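Local structure of Crov588 (Cafeteriavirus, 6NYR) at residues Q110-E114 against N115-G119; Q132-V135 against E136-P140; Q528-T531 against E532-P536. The protein is of unknown function, but folds as a circular leucine-rich-repeat protein built from FNIP repeats, an architecture that may serve in binding other molecules. All blocks are in the same frame, centred on the assembly; numbering follows the deposited sequence.

Overall arrangement
Along the chain the three contacts come in the order contact 1, contact 2, contact 3, each in the loop between two successive short parallel strands of a circular leucine-rich-repeat solenoid: 101-103 and 123-125, 123-125 and 145-147, then 519-521 and 541-543. Contacts 1 and 2 lie on adjacent coils, their centres about 7 Å apart, and touch directly: Ile112 O lies 3.3 Å from Val138 CG1. Contact 3 is on the opposite side of the chain's centre, about 76 Å from contact 1 and 77 Å from contact 2 between centres. All centres lie 39 to 40 Å from the chain's middle, a similar radius, and each bend has a positive-phi asparagine (Asn115, Asn137, Asn533) and a bridging water.

Contact 1: residues Q110-E114 against N115-G119; sequences QEIVE and NVLPG
Ile112 meets Val116 and Leu117 through its CG2 methyl, and this apolar group is the inward side of the local bend made by residues 110-119. The methyl lies 3.8 Å from Leu117 CD2, where the two side chains cross at about a right angle, and 4.0 Å from Val116 CB. With CG1 anti to the carbonyl carbon of Ile112 (chi1 -64°), CG2 is left anti to the backbone N, beside that carbon, where it meets Val116 and Leu117. CD1 of Ile112 also approaches Leu117 CD2, so the leucine branch rests against both ends of the isoleucine. Nearer the surface, Val113 CG2 touches Val116 CG2 at 3.9 Å, the two valines meeting at a slant.

The polar part is carried by the backbone and a water. Val113 O and Val116 N are 3.7 Å apart, and water 1 fills the role of a direct bond: it donates to Val113 O at 2.9 Å and accepts from Val116 N at 2.8 Å. Val116 CG2 also packs 3.2 Å from Val113 O, so a methyl and the water both approach the same carbonyl oxygen. Asn115, with a positive phi of 61°, turns the chain back at this point.

On the exposed side, Glu114 and Asn115 lie side by side and point the same way, with carboxylate and amide planes 18° apart. The touching is by the glutamate chain: its CG is 3.3 Å from Asn115 OD1.

In the solenoid this bend lies between strands 101-103 and 123-125. Leu92 of helix 89-93 covers Ile112 and Val116 from the preceding part of the chain, whereas Val138 and Pro140 of the following coil pack on Ile112 and Leu117 respectively; Phe126, just beyond strand 123-125, also rests on Ile112.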
loop_
_atom_site.group_PDB
_atom_site.type_symbol
_atom_site.label_atom_id
_atom_site.label_comp_id
_atom_site.label_asym_id
_atom_site.label_seq_id
_atom_site.Cartn_x
_atom_site.Cartn_y
_atom_site.Cartn_z
ATOM N N GLN A 110 23.800 18.707 -23.523
ATOM C CA GLN A 110 24.815 19.645 -23.978
ATOM C C GLN A 110 25.657 20.073 -22.785
ATOM O O GLN A 110 25.175 20.121 -21.650
ATOM C CB GLN A 110 24.210 20.882 -24.635
ATOM C CG GLN A 110 23.425 20.615 -25.894
ATOM C CD GLN A 110 22.603 21.820 -26.309
ATOM O OE1 GLN A 110 23.139 22.889 -26.601
ATOM N NE2 GLN A 110 21.287 21.653 -26.320
ATOM N N GLU A 111 26.915 20.401 -23.051
ATOM C CA GLU A 111 27.837 20.762 -21.982
ATOM C C GLU A 111 27.387 22.061 -21.326
ATOM O O GLU A 111 27.248 23.089 -21.996
ATOM C CB GLU A 111 29.252 20.883 -22.543
ATOM C CG GLU A 111 30.307 21.166 -21.503
ATOM C CD GLU A 111 31.706 20.860 -22.006
ATOM O OE1 GLU A 111 31.836 20.073 -22.970
ATOM O OE2 GLU A 111 32.678 21.392 -21.429
ATOM N N ILE A 112 27.132 22.005 -20.023
ATOM C CA ILE A 112 26.810 23.192 -19.238
ATOM C C ILE A 112 28.119 23.807 -18.758
ATOM O O ILE A 112 28.919 23.140 -18.095
ATOM C CB ILE A 112 25.898 22.860 -18.048
ATOM C CG1 ILE A 112 24.549 22.336 -18.534
ATOM C CG2 ILE A 112 25.727 24.089 -17.153
ATOM C CD1 ILE A 112 23.654 21.839 -17.417
ATOM N N VAL A 113 28.327 25.085 -19.068
ATOM C CA VAL A 113 29.535 25.783 -18.648
ATOM C C VAL A 113 29.243 26.739 -17.499
ATOM O O VAL A 113 28.125 26.781 -16.979
ATOM C CB VAL A 113 30.179 26.531 -19.831
ATOM C CG1 VAL A 113 30.795 25.542 -20.814
ATOM C CG2 VAL A 113 29.150 27.399 -20.544
ATOM N N GLU A 114 30.261 27.491 -17.087
ATOM C CA GLU A 114 30.152 28.374 -15.936
ATOM C C GLU A 114 29.057 29.415 -16.130
ATOM O O GLU A 114 28.796 29.882 -17.241
ATOM C CB GLU A 114 31.495 29.070 -15.698
ATOM C CG GLU A 114 31.568 29.929 -14.454
ATOM C CD GLU A 114 32.982 30.400 -14.161
ATOM O OE1 GLU A 114 33.903 30.047 -14.931
ATOM O OE2 GLU A 114 33.174 31.120 -13.159
ATOM N N ASN A 115 28.409 29.768 -15.019
ATOM C CA ASN A 115 27.437 30.859 -14.976
ATOM C C ASN A 115 26.248 30.600 -15.895
ATOM O O ASN A 115 25.790 31.492 -16.614
ATOM C CB ASN A 115 28.092 32.197 -15.330
ATOM C CG ASN A 115 29.014 32.704 -14.243
ATOM O OD1 ASN A 115 30.209 32.899 -14.467
ATOM N ND2 ASN A 115 28.464 32.923 -13.055
ATOM N N VAL A 116 25.738 29.375 -15.872
ATOM C CA VAL A 116 24.516 29.019 -16.587
ATOM C C VAL A 116 23.403 28.628 -15.614
ATOM O O VAL A 116 22.347 29.263 -15.578
ATOM C CB VAL A 116 24.778 27.901 -17.621
ATOM C CG1 VAL A 116 23.498 27.556 -18.370
ATOM C CG2 VAL A 116 25.874 28.323 -18.589
ATOM N N LEU A 117 23.627 27.592 -14.804
ATOM C CA LEU A 117 22.616 27.160 -13.848
ATOM C C LEU A 117 22.371 28.255 -12.807
ATOM O O LEU A 117 23.309 28.961 -12.409
ATOM C CB LEU A 117 23.059 25.875 -13.163
ATOM C CG LEU A 117 22.576 24.519 -13.679
ATOM C CD1 LEU A 117 21.700 24.594 -14.910
ATOM C CD2 LEU A 117 23.786 23.597 -13.948
ATOM N N PRO A 118 21.134 28.406 -12.335
ATOM C CA PRO A 118 20.849 29.418 -11.305
ATOM C C PRO A 118 21.792 29.305 -10.117
ATOM O O PRO A 118 22.025 28.219 -9.583
ATOM C CB PRO A 118 19.398 29.121 -10.912
ATOM C CG PRO A 118 18.795 28.513 -12.154
ATOM C CD PRO A 118 19.912 27.723 -12.809
ATOM N N GLY A 119 22.330 30.451 -9.694
ATOM C CA GLY A 119 23.363 30.450 -8.675
ATOM C C GLY A 119 22.888 30.000 -7.311
ATOM O O GLY A 119 23.645 29.373 -6.562
HETATM O O HOH W 1 26.508 27.042 -14.585
#

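Contact 2: residues Q132-V135 against E136-P140; sequences QKIV and ENVLP
Ile134 and Val138 form the apolar centre of this bend, with CG2 of the isoleucine 3.9 Å from Val138 CB and the side chains crossing nearly perpendicularly. The same methyl comes within 4.2 Å of Leu139 CG, reaching the residue after the valine as well. At the surface Val135 CG2 lies 3.7 Å from Val138 CG2. With chi1 at -63°, Val135 wedges this methyl between its own backbone N and carbonyl carbon, on the side where Val138 stands.

The backbone makes a type II beta turn from Val135 to Val138, and Asn137 at its third position has the positive phi (59°) expected there. Water 2 spans the bend: it donates to Val135 O and accepts from Leu139 N, both at 2.8 Å. Val138 CG2 approaches the same carbonyl oxygen closely, at 3.1 Å.

Outside the bend, Gln132 NE2 is hydrogen-bonded to Asn109 OD1 and Lys133 NZ to Gln154 OE1, ties to the coils before and after, while Phe148 packs on Ile134.

Chemically, the bend divides its work. The apolar contacts belong to side chains, with Ile134, Val138 and Leu139 buried and Val135 at the exposed rim, while the polar link runs through the backbone and water 2, which gives Val135 O a donor and Leu139 N an acceptor across a gap too wide for a direct bond.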
loop_
_atom_site.group_PDB
_atom_site.type_symbol
_atom_site.label_atom_id
_atom_site.label_comp_id
_atom_site.label_asym_id
_atom_site.label_seq_id
_atom_site.Cartn_x
_atom_site.Cartn_y
_atom_site.Cartn_z
ATOM N N GLN A 132 27.444 14.791 -20.353
ATOM C CA GLN A 132 28.459 15.752 -20.757
ATOM C C GLN A 132 29.356 16.087 -19.570
ATOM O O GLN A 132 28.964 15.954 -18.405
ATOM C CB GLN A 132 27.825 17.038 -21.305
ATOM C CG GLN A 132 26.989 16.827 -22.547
ATOM C CD GLN A 132 27.794 16.252 -23.695
ATOM O OE1 GLN A 132 28.958 16.616 -23.902
ATOM N NE2 GLN A 132 27.186 15.341 -24.443
ATOM N N LYS A 133 30.562 16.550 -19.880
ATOM C CA LYS A 133 31.554 16.806 -18.847
ATOM C C LYS A 133 31.160 18.008 -17.998
ATOM O O LYS A 133 30.468 18.924 -18.454
ATOM C CB LYS A 133 32.930 17.021 -19.480
ATOM C CG LYS A 133 33.316 15.883 -20.419
ATOM C CD LYS A 133 34.741 15.987 -20.945
ATOM C CE LYS A 133 35.166 14.674 -21.609
ATOM N NZ LYS A 133 34.128 14.131 -22.542
ATOM N N ILE A 134 31.582 17.970 -16.735
ATOM C CA ILE A 134 31.318 19.034 -15.776
ATOM C C ILE A 134 32.647 19.438 -15.153
ATOM O O ILE A 134 33.320 18.606 -14.531
ATOM C CB ILE A 134 30.345 18.590 -14.675
ATOM C CG1 ILE A 134 29.056 18.041 -15.271
ATOM C CG2 ILE A 134 30.038 19.759 -13.736
ATOM C CD1 ILE A 134 28.210 17.282 -14.269
ATOM N N VAL A 135 33.022 20.706 -15.309
ATOM C CA VAL A 135 34.276 21.189 -14.748
ATOM C C VAL A 135 34.017 22.147 -13.594
ATOM O O VAL A 135 32.896 22.241 -13.086
ATOM C CB VAL A 135 35.132 21.863 -15.838
ATOM C CG1 VAL A 135 35.512 20.849 -16.911
ATOM C CG2 VAL A 135 34.386 23.044 -16.457
ATOM N N GLU A 136 35.063 22.858 -13.175
ATOM C CA GLU A 136 35.022 23.619 -11.934
ATOM C C GLU A 136 34.114 24.834 -12.070
ATOM O O GLU A 136 34.071 25.487 -13.116
ATOM C CB GLU A 136 36.436 24.052 -11.542
ATOM C CG GLU A 136 36.544 24.727 -10.186
ATOM C CD GLU A 136 37.988 24.915 -9.739
ATOM O OE1 GLU A 136 38.901 24.675 -10.556
ATOM O OE2 GLU A 136 38.210 25.299 -8.570
ATOM N N ASN A 137 33.389 25.134 -10.996
ATOM C CA ASN A 137 32.485 26.280 -10.938
ATOM C C ASN A 137 31.399 26.217 -12.006
ATOM O O ASN A 137 31.009 27.235 -12.584
ATOM C CB ASN A 137 33.269 27.588 -11.062
ATOM C CG ASN A 137 34.169 27.843 -9.875
ATOM O OD1 ASN A 137 35.395 27.884 -10.005
ATOM N ND2 ASN A 137 33.566 28.015 -8.707
ATOM N N VAL A 138 30.886 25.019 -12.252
ATOM C CA VAL A 138 29.709 24.829 -13.088
ATOM C C VAL A 138 28.463 24.663 -12.235
ATOM O O VAL A 138 27.434 25.286 -12.489
ATOM C CB VAL A 138 29.904 23.624 -14.033
ATOM C CG1 VAL A 138 28.618 23.347 -14.795
ATOM C CG2 VAL A 138 31.051 23.889 -14.992
ATOM N N LEU A 139 28.550 23.809 -11.222
ATOM C CA LEU A 139 27.435 23.568 -10.325
ATOM C C LEU A 139 27.256 24.753 -9.383
ATOM O O LEU A 139 28.244 25.310 -8.891
ATOM C CB LEU A 139 27.694 22.294 -9.527
ATOM C CG LEU A 139 27.896 21.025 -10.358
ATOM C CD1 LEU A 139 28.309 19.855 -9.479
ATOM C CD2 LEU A 139 26.618 20.695 -11.122
ATOM N N PRO A 140 26.016 25.167 -9.124
ATOM C CA PRO A 140 25.789 26.262 -8.171
ATOM C C PRO A 140 26.546 26.035 -6.870
ATOM O O PRO A 140 26.635 24.915 -6.364
ATOM C CB PRO A 140 24.270 26.242 -7.963
ATOM C CG PRO A 140 23.727 25.682 -9.247
ATOM C CD PRO A 140 24.763 24.699 -9.753
HETATM O O HOH W 2 31.001 22.571 -11.009
#

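Contact 3: residues Q528-T531 against E532-P536; sequences QNLT and ENVLP
Thr531 and Val534 are the ends of a type II beta turn, with Glu532 at its second position (psi 147°) and Asn533 at its third (phi 53°). The turn belongs to an FNIP repeat of the leucine-rich-repeat solenoid and lies in the loop between strands 519-521 and 541-543.

Thr531 touches Val534 with its hydroxyl: OG1 is 3.1 Å from Val534 CG2, the two side chains angled across each other. The contact follows from chi1 of 59°, which places OG1 between the threonine's own N and carbonyl carbon and leaves CG2 beside that N. Leu530 adds looser apolar packing, its CD1 lying 4.2 Å from Leu535 CD1 and its CD2 4.4 Å from Val534 CG1, so its two branches meet different residues.

From the rest of the chain, Phe544 packs on Leu530, and Gln528 NE2 is hydrogen-bonded to Asn505 OD1 of the preceding coil.

Across the turn, Thr531 O and Val534 N stand 3.6 Å apart, and a water links that carbonyl to the next amide along: water 3 donates to Thr531 O at 3.0 Å and accepts from Leu535 N at 2.8 Å.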
loop_
_atom_site.group_PDB
_atom_site.type_symbol
_atom_site.label_atom_id
_atom_site.label_comp_id
_atom_site.label_asym_id
_atom_site.label_seq_id
_atom_site.Cartn_x
_atom_site.Cartn_y
_atom_site.Cartn_z
ATOM N N GLN A 528 -33.054 -15.269 -2.251
ATOM C CA GLN A 528 -34.277 -15.649 -1.559
ATOM C C GLN A 528 -35.055 -14.402 -1.164
ATOM O O GLN A 528 -34.469 -13.389 -0.770
ATOM C CB GLN A 528 -33.987 -16.490 -0.312
ATOM C CG GLN A 528 -33.242 -17.786 -0.585
ATOM C CD GLN A 528 -33.966 -18.687 -1.568
ATOM O OE1 GLN A 528 -35.168 -18.931 -1.443
ATOM N NE2 GLN A 528 -33.235 -19.184 -2.556
ATOM N N ASN A 529 -36.378 -14.479 -1.283
ATOM C CA ASN A 529 -37.223 -13.345 -0.945
ATOM C C ASN A 529 -37.102 -13.011 0.536
ATOM O O ASN A 529 -37.110 -13.897 1.394
ATOM C CB ASN A 529 -38.676 -13.662 -1.289
ATOM C CG ASN A 529 -39.608 -12.516 -0.985
ATOM O OD1 ASN A 529 -39.507 -11.442 -1.579
ATOM N ND2 ASN A 529 -40.529 -12.736 -0.051
ATOM N N LEU A 530 -36.993 -11.722 0.832
ATOM C CA LEU A 530 -36.934 -11.236 2.204
ATOM C C LEU A 530 -38.314 -10.720 2.597
ATOM O O LEU A 530 -38.910 -9.914 1.873
ATOM C CB LEU A 530 -35.883 -10.140 2.362
ATOM C CG LEU A 530 -34.437 -10.569 2.107
ATOM C CD1 LEU A 530 -33.548 -9.342 1.901
ATOM C CD2 LEU A 530 -33.902 -11.441 3.233
ATOM N N THR A 531 -38.819 -11.194 3.729
ATOM C CA THR A 531 -40.159 -10.866 4.188
ATOM C C THR A 531 -40.088 -9.893 5.366
ATOM O O THR A 531 -39.022 -9.360 5.697
ATOM C CB THR A 531 -40.908 -12.144 4.575
ATOM O OG1 THR A 531 -40.189 -12.825 5.613
ATOM C CG2 THR A 531 -41.042 -13.067 3.373
ATOM N N GLU A 532 -41.234 -9.668 6.009
ATOM C CA GLU A 532 -41.342 -8.620 7.012
ATOM C C GLU A 532 -40.675 -9.037 8.318
ATOM O O GLU A 532 -40.674 -10.211 8.699
ATOM C CB GLU A 532 -42.810 -8.278 7.276
ATOM C CG GLU A 532 -43.712 -8.409 6.060
ATOM C CD GLU A 532 -45.024 -7.662 6.212
ATOM O OE1 GLU A 532 -45.423 -7.361 7.358
ATOM O OE2 GLU A 532 -45.657 -7.370 5.174
ATOM N N ASN A 533 -40.111 -8.044 9.009
ATOM C CA ASN A 533 -39.472 -8.248 10.309
ATOM C C ASN A 533 -38.428 -9.360 10.259
ATOM O O ASN A 533 -38.231 -10.095 11.230
ATOM C CB ASN A 533 -40.514 -8.535 11.388
ATOM C CG ASN A 533 -41.588 -7.465 11.460
ATOM O OD1 ASN A 533 -42.776 -7.749 11.306
ATOM N ND2 ASN A 533 -41.173 -6.225 11.682
ATOM N N VAL A 534 -37.757 -9.487 9.120
ATOM C CA VAL A 534 -36.605 -10.370 8.981
ATOM C C VAL A 534 -35.300 -9.611 9.184
ATOM O O VAL A 534 -34.420 -10.055 9.920
ATOM C CB VAL A 534 -36.633 -11.070 7.604
ATOM C CG1 VAL A 534 -35.358 -11.875 7.393
ATOM C CG2 VAL A 534 -37.865 -11.953 7.482
ATOM N N LEU A 535 -35.156 -8.472 8.523
ATOM C CA LEU A 535 -33.971 -7.626 8.660
ATOM C C LEU A 535 -34.075 -6.808 9.942
ATOM O O LEU A 535 -35.100 -6.159 10.174
ATOM C CB LEU A 535 -33.840 -6.717 7.446
ATOM C CG LEU A 535 -33.639 -7.436 6.105
ATOM C CD1 LEU A 535 -33.539 -6.440 4.955
ATOM C CD2 LEU A 535 -32.405 -8.332 6.151
ATOM N N PRO A 536 -33.053 -6.823 10.796
ATOM C CA PRO A 536 -33.199 -6.224 12.127
ATOM C C PRO A 536 -33.219 -4.705 12.068
ATOM O O PRO A 536 -32.742 -4.078 11.119
ATOM C CB PRO A 536 -31.977 -6.739 12.898
ATOM C CG PRO A 536 -30.995 -7.205 11.852
ATOM C CD PRO A 536 -31.654 -7.173 10.490
HETATM O O HOH W 3 -37.194 -7.294 6.977
#